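Local coordinates for PF14_0633 protein (PDB 3IGM), which probably regulates transcription in Plasmodium falciparum, its AP2 domain binding cognate DNA as a domain-swapped dimer, at residues G10-K15 with L21-D26. Residues are numbered along the deposited sequence; the frame is centred on the assembly and turned at random.
Sequences GVSWNK and LAFFYD. With nucleotides of chain C.
The ring of Phe23 touches Gly10 through its edge, where Gly10 O lies near the ring plane, 3.9 Å from Phe23 CD2. Over one face comes N4 of DC3 of chain C, offset toward the rim and 3.4 Å from Phe23 CE1. Ser12 OG and N6 of DA4 of chain C approach obliquely, N6 coming within 3.4 Å of Phe23 CZ. With CG anti to the carbonyl carbon (chi1 -75°), the ring reaches out to the bases from the sheet face it shares with Ser12 and Leu21. Ser12 lies alongside, its OG 3.4 Å from C6 of DC3 of chain C. Asn14 also extends to the bases: ND2 hydrogen-bonds O4 of a thymine, while OD1 is held by Met17 N.

Carrying these side chains, strands 11-14 and 19-26 form the first hairpin of the three-stranded antiparallel sheet with which an AP2 domain meets DNA. Ser12 and Leu21 are a hydrogen-bonded pair, bonding N to O in both directions, and Phe23 N gives Gly10 O a nearly straight bond of 2.8 Å (177° at the hydrogen). Between them Val11 and Ala22, a non-hydrogen-bonded pair, turn to the other side of the sheet, Val11 CG2 standing 4.5 Å from Ala22 CB; there Ala51 and Phe54 of the second subunit pack on them. The residues flanking strand 11-14 hold the DNA backbone: Gly10 N donates to OP1 of DG2 of chain C at 2.7 Å. Lys15 N donates to OP2 of DA4 of chain C, also at 2.7 Å.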
ATOM      1  N   GLY A  10       3.959  21.398  -0.873  1.00 36.14           N
ATOM      2  CA  GLY A  10       3.968  20.939  -2.248  1.00 34.72           C
ATOM      3  C   GLY A  10       3.982  19.435  -2.367  1.00 33.78           C
ATOM      4  O   GLY A  10       3.804  18.905  -3.458  1.00 33.52           O
ATOM      5  N   VAL A  11       4.188  18.743  -1.253  1.00 33.29           N
ATOM      6  CA  VAL A  11       4.268  17.287  -1.265  1.00 32.99           C
ATOM      7  C   VAL A  11       3.036  16.684  -0.613  1.00 33.64           C
ATOM      8  O   VAL A  11       2.737  16.974   0.549  1.00 33.93           O
ATOM      9  CB  VAL A  11       5.549  16.758  -0.539  1.00 32.86           C
ATOM     10  CG1 VAL A  11       5.564  15.235  -0.497  1.00 30.47           C
ATOM     11  CG2 VAL A  11       6.826  17.308  -1.199  1.00 32.71           C
ATOM     12  N   SER A  12       2.325  15.832  -1.344  1.00 34.10           N
ATOM     13  CA  SER A  12       1.104  15.220  -0.795  1.00 34.61           C
ATOM     14  C   SER A  12       0.895  13.785  -1.222  1.00 35.06           C
ATOM     15  O   SER A  12       1.261  13.385  -2.336  1.00 34.97           O
ATOM     16  CB  SER A  12      -0.146  16.051  -1.117  1.00 34.42           C
ATOM     17  OG  SER A  12      -0.225  16.384  -2.491  1.00 34.77           O
ATOM     18  N   TRP A  13       0.301  13.023  -0.306  1.00 35.25           N
ATOM     19  CA  TRP A  13      -0.061  11.645  -0.532  1.00 35.96           C
ATOM     20  C   TRP A  13      -1.323  11.520  -1.416  1.00 36.38           C
ATOM     21  O   TRP A  13      -2.389  12.036  -1.082  1.00 36.33           O
ATOM     22  CB  TRP A  13      -0.273  10.959   0.819  1.00 35.70           C
ATOM     23  CG  TRP A  13      -0.500   9.480   0.737  1.00 36.14           C
ATOM     24  CD1 TRP A  13      -1.675   8.815   0.984  1.00 36.04           C
ATOM     25  CD2 TRP A  13       0.469   8.471   0.406  1.00 36.18           C
ATOM     26  NE1 TRP A  13      -1.499   7.465   0.824  1.00 36.17           N
ATOM     27  CE2 TRP A  13      -0.195   7.221   0.472  1.00 36.68           C
ATOM     28  CE3 TRP A  13       1.830   8.501   0.058  1.00 35.84           C
ATOM     29  CZ2 TRP A  13       0.456   6.010   0.204  1.00 37.44           C
ATOM     30  CZ3 TRP A  13       2.478   7.299  -0.211  1.00 35.33           C
ATOM     31  CH2 TRP A  13       1.790   6.068  -0.133  1.00 37.49           C
ATOM     32  N   ASN A  14      -1.174  10.832  -2.544  1.00 36.92           N
ATOM     33  CA  ASN A  14      -2.285  10.493  -3.431  1.00 37.09           C
ATOM     34  C   ASN A  14      -2.757   9.088  -3.060  1.00 37.71           C
ATOM     35  O   ASN A  14      -2.046   8.110  -3.283  1.00 37.83           O
ATOM     36  CB  ASN A  14      -1.824  10.583  -4.896  1.00 36.44           C
ATOM     37  CG  ASN A  14      -2.951  10.370  -5.892  1.00 35.38           C
ATOM     38  OD1 ASN A  14      -3.563   9.305  -5.929  1.00 32.95           O
ATOM     39  ND2 ASN A  14      -3.203  11.380  -6.739  1.00 34.63           N
ATOM     40  N   LYS A  15      -3.946   8.994  -2.470  1.00 38.97           N
ATOM     41  CA  LYS A  15      -4.457   7.714  -1.953  1.00 40.27           C
ATOM     42  C   LYS A  15      -4.694   6.649  -3.035  1.00 40.39           C
ATOM     43  O   LYS A  15      -4.239   5.508  -2.890  1.00 40.67           O
ATOM     44  CB  LYS A  15      -5.701   7.928  -1.072  1.00 40.41           C
ATOM     45  CG  LYS A  15      -5.378   8.598   0.257  1.00 42.20           C
ATOM     46  CD  LYS A  15      -6.619   8.969   1.048  1.00 44.80           C
ATOM     47  CE  LYS A  15      -6.218   9.456   2.440  1.00 46.89           C
ATOM     48  NZ  LYS A  15      -7.364   9.932   3.264  1.00 48.65           N
ATOM     49  N   LEU A  21       3.024  12.768  -4.447  1.00 33.54           N
ATOM     50  CA  LEU A  21       3.347  13.606  -5.588  1.00 33.65           C
ATOM     51  C   LEU A  21       3.899  14.938  -5.111  1.00 33.48           C
ATOM     52  O   LEU A  21       3.398  15.535  -4.161  1.00 33.78           O
ATOM     53  CB  LEU A  21       2.178  13.809  -6.563  1.00 33.62           C
ATOM     54  CG  LEU A  21       1.241  12.697  -7.046  1.00 34.26           C
ATOM     55  CD1 LEU A  21       0.547  13.110  -8.337  1.00 33.18           C
ATOM     56  CD2 LEU A  21       1.857  11.336  -7.184  1.00 33.58           C
ATOM     57  N   ALA A  22       4.973  15.359  -5.757  1.00 33.48           N
ATOM     58  CA  ALA A  22       5.564  16.664  -5.537  1.00 33.37           C
ATOM     59  C   ALA A  22       5.033  17.562  -6.641  1.00 33.18           C
ATOM     60  O   ALA A  22       5.254  17.312  -7.843  1.00 33.14           O
ATOM     61  CB  ALA A  22       7.099  16.563  -5.587  1.00 32.96           C
ATOM     62  N   PHE A  23       4.291  18.577  -6.223  1.00 33.36           N
ATOM     63  CA  PHE A  23       3.681  19.550  -7.114  1.00 33.41           C
ATOM     64  C   PHE A  23       4.555  20.781  -7.130  1.00 33.95           C
ATOM     65  O   PHE A  23       4.978  21.254  -6.085  1.00 34.54           O
ATOM     66  CB  PHE A  23       2.253  19.892  -6.651  1.00 33.57           C
ATOM     67  CG  PHE A  23       1.257  18.800  -6.941  1.00 32.56           C
ATOM     68  CD1 PHE A  23       0.496  18.830  -8.113  1.00 31.71           C
ATOM     69  CD2 PHE A  23       1.115  17.724  -6.069  1.00 32.02           C
ATOM     70  CE1 PHE A  23      -0.399  17.816  -8.408  1.00 31.12           C
ATOM     71  CE2 PHE A  23       0.221  16.691  -6.354  1.00 33.27           C
ATOM     72  CZ  PHE A  23      -0.547  16.739  -7.528  1.00 32.59           C
ATOM     73  N   PHE A  24       4.842  21.287  -8.320  1.00 34.04           N
ATOM     74  CA  PHE A  24       5.784  22.393  -8.475  1.00 34.32           C
ATOM     75  C   PHE A  24       5.352  23.261  -9.644  1.00 34.72           C
ATOM     76  O   PHE A  24       4.672  22.793 -10.560  1.00 34.66           O
ATOM     77  CB  PHE A  24       7.230  21.869  -8.689  1.00 33.43           C
ATOM     78  CG  PHE A  24       7.410  21.021  -9.938  1.00 32.61           C
ATOM     79  CD1 PHE A  24       7.982  21.558 -11.094  1.00 33.35           C
ATOM     80  CD2 PHE A  24       7.028  19.689  -9.953  1.00 31.54           C
ATOM     81  CE1 PHE A  24       8.154  20.770 -12.245  1.00 33.38           C
ATOM     82  CE2 PHE A  24       7.190  18.898 -11.095  1.00 30.69           C
ATOM     83  CZ  PHE A  24       7.756  19.435 -12.239  1.00 30.93           C
ATOM     84  N   TYR A  25       5.752  24.522  -9.612  1.00 35.64           N
ATOM     85  CA  TYR A  25       5.504  25.408 -10.740  1.00 36.71           C
ATOM     86  C   TYR A  25       6.658  25.382 -11.733  1.00 37.03           C
ATOM     87  O   TYR A  25       7.827  25.416 -11.341  1.00 37.66           O
ATOM     88  CB  TYR A  25       5.174  26.828 -10.264  1.00 36.71           C
ATOM     89  CG  TYR A  25       3.745  26.914  -9.770  1.00 38.20           C
ATOM     90  CD1 TYR A  25       2.682  27.065 -10.665  1.00 38.15           C
ATOM     91  CD2 TYR A  25       3.449  26.792  -8.413  1.00 39.78           C
ATOM     92  CE1 TYR A  25       1.360  27.109 -10.211  1.00 39.91           C
ATOM     93  CE2 TYR A  25       2.134  26.849  -7.953  1.00 40.40           C
ATOM     94  CZ  TYR A  25       1.100  27.005  -8.856  1.00 40.03           C
ATOM     95  OH  TYR A  25      -0.194  27.058  -8.393  1.00 42.46           O
ATOM     96  N   ASP A  26       6.316  25.269 -13.015  1.00 37.08           N
ATOM     97  CA  ASP A  26       7.297  25.331 -14.094  1.00 37.08           C
ATOM     98  C   ASP A  26       6.901  26.523 -14.963  1.00 37.32           C
ATOM     99  O   ASP A  26       6.103  26.393 -15.897  1.00 37.07           O
ATOM    100  CB  ASP A  26       7.287  24.010 -14.876  1.00 36.98           C
ATOM    101  CG  ASP A  26       8.251  23.992 -16.054  1.00 36.22           C
ATOM    102  OD1 ASP A  26       8.287  22.958 -16.755  1.00 35.79           O
ATOM    103  OD2 ASP A  26       8.966  24.984 -16.293  1.00 35.26           O
TER
ATOM    104  P    DA C   4      -6.683  11.899  -1.968  1.00 46.62           P
ATOM    105  OP1  DA C   4      -7.108  11.530  -0.603  1.00 48.39           O
ATOM    106  OP2  DA C   4      -5.638  11.106  -2.651  1.00 46.36           O
ATOM    107  O5'  DA C   4      -7.954  11.968  -2.944  1.00 48.14           O
ATOM    108  C5'  DA C   4      -8.915  13.043  -2.803  1.00 47.07           C
ATOM    109  C4'  DA C   4      -9.794  13.251  -4.028  1.00 45.73           C
ATOM    110  O4'  DA C   4      -9.194  14.173  -4.972  1.00 45.12           O
ATOM    111  C3'  DA C   4     -10.113  12.033  -4.871  1.00 46.67           C
ATOM    112  O3'  DA C   4     -11.407  12.256  -5.416  1.00 47.75           O
ATOM    113  C2'  DA C   4      -9.019  12.035  -5.942  1.00 44.79           C
ATOM    114  C1'  DA C   4      -8.862  13.530  -6.198  1.00 44.02           C
ATOM    115  N9   DA C   4      -7.513  13.975  -6.528  1.00 42.87           N
ATOM    116  C8   DA C   4      -6.374  13.670  -5.820  1.00 41.97           C
ATOM    117  N7   DA C   4      -5.291  14.220  -6.309  1.00 41.63           N
ATOM    118  C5   DA C   4      -5.727  14.948  -7.406  1.00 40.92           C
ATOM    119  C6   DA C   4      -5.048  15.759  -8.343  1.00 41.94           C
ATOM    120  N6   DA C   4      -3.721  15.971  -8.317  1.00 42.09           N
ATOM    121  N1   DA C   4      -5.775  16.352  -9.319  1.00 41.96           N
ATOM    122  C2   DA C   4      -7.108  16.136  -9.349  1.00 41.83           C
ATOM    123  N3   DA C   4      -7.853  15.398  -8.524  1.00 41.87           N
ATOM    124  C4   DA C   4      -7.104  14.821  -7.555  1.00 43.08           C
ATOM    125  P    DC C   3      -3.125  16.451   2.030  1.00 48.65           P
ATOM    126  OP1  DC C   3      -3.971  16.015   3.162  1.00 48.14           O
ATOM    127  OP2  DC C   3      -1.661  16.188   2.092  1.00 49.41           O
ATOM    128  O5'  DC C   3      -3.702  15.810   0.666  1.00 48.57           O
ATOM    129  C5'  DC C   3      -5.080  15.478   0.565  1.00 47.01           C
ATOM    130  C4'  DC C   3      -5.588  15.320  -0.860  1.00 45.50           C
ATOM    131  O4'  DC C   3      -5.247  16.430  -1.732  1.00 44.33           O
ATOM    132  C3'  DC C   3      -5.167  14.051  -1.595  1.00 46.10           C
ATOM    133  O3'  DC C   3      -6.376  13.457  -1.957  1.00 46.80           O
ATOM    134  C2'  DC C   3      -4.490  14.557  -2.860  1.00 44.04           C
ATOM    135  C1'  DC C   3      -5.243  15.879  -3.030  1.00 43.00           C
ATOM    136  N1   DC C   3      -4.619  16.805  -4.024  1.00 41.06           N
ATOM    137  C2   DC C   3      -5.421  17.442  -4.988  1.00 39.76           C
ATOM    138  O2   DC C   3      -6.638  17.239  -5.003  1.00 40.99           O
ATOM    139  N3   DC C   3      -4.836  18.273  -5.883  1.00 39.08           N
ATOM    140  C4   DC C   3      -3.515  18.466  -5.840  1.00 38.06           C
ATOM    141  N4   DC C   3      -2.974  19.280  -6.742  1.00 39.34           N
ATOM    142  C5   DC C   3      -2.687  17.837  -4.867  1.00 38.02           C
ATOM    143  C6   DC C   3      -3.268  17.018  -3.987  1.00 38.56           C
ATOM    144  P    DG C   2       0.456  21.866  -0.734  1.00 48.85           P
ATOM    145  OP1  DG C   2       1.527  21.868   0.287  1.00 49.06           O
ATOM    146  OP2  DG C   2       0.709  21.390  -2.117  1.00 49.16           O
ATOM    147  O5'  DG C   2      -0.753  20.983  -0.175  1.00 48.80           O
ATOM    148  C5'  DG C   2      -1.426  21.231   1.090  1.00 47.44           C
ATOM    149  C4'  DG C   2      -2.644  20.305   1.219  1.00 45.74           C
ATOM    150  O4'  DG C   2      -3.590  20.627   0.169  1.00 43.48           O
ATOM    151  C3'  DG C   2      -2.397  18.804   1.049  1.00 45.54           C
ATOM    152  O3'  DG C   2      -3.311  18.034   1.841  1.00 45.84           O
ATOM    153  C2'  DG C   2      -2.619  18.568  -0.447  1.00 44.87           C
ATOM    154  C1'  DG C   2      -3.736  19.555  -0.749  1.00 43.10           C
ATOM    155  N9   DG C   2      -3.707  20.188  -2.059  1.00 41.88           N
ATOM    156  C8   DG C   2      -2.634  20.676  -2.764  1.00 42.16           C
ATOM    157  N7   DG C   2      -2.965  21.223  -3.907  1.00 40.99           N
ATOM    158  C5   DG C   2      -4.346  21.087  -3.952  1.00 40.49           C
ATOM    159  C6   DG C   2      -5.280  21.488  -4.934  1.00 39.65           C
ATOM    160  O6   DG C   2      -5.060  22.055  -6.005  1.00 39.83           O
ATOM    161  N1   DG C   2      -6.583  21.150  -4.583  1.00 39.16           N
ATOM    162  C2   DG C   2      -6.954  20.521  -3.417  1.00 39.93           C
ATOM    163  N2   DG C   2      -8.267  20.283  -3.231  1.00 39.39           N
ATOM    164  N3   DG C   2      -6.092  20.149  -2.484  1.00 40.71           N
ATOM    165  C4   DG C   2      -4.815  20.462  -2.820  1.00 41.30           C
TER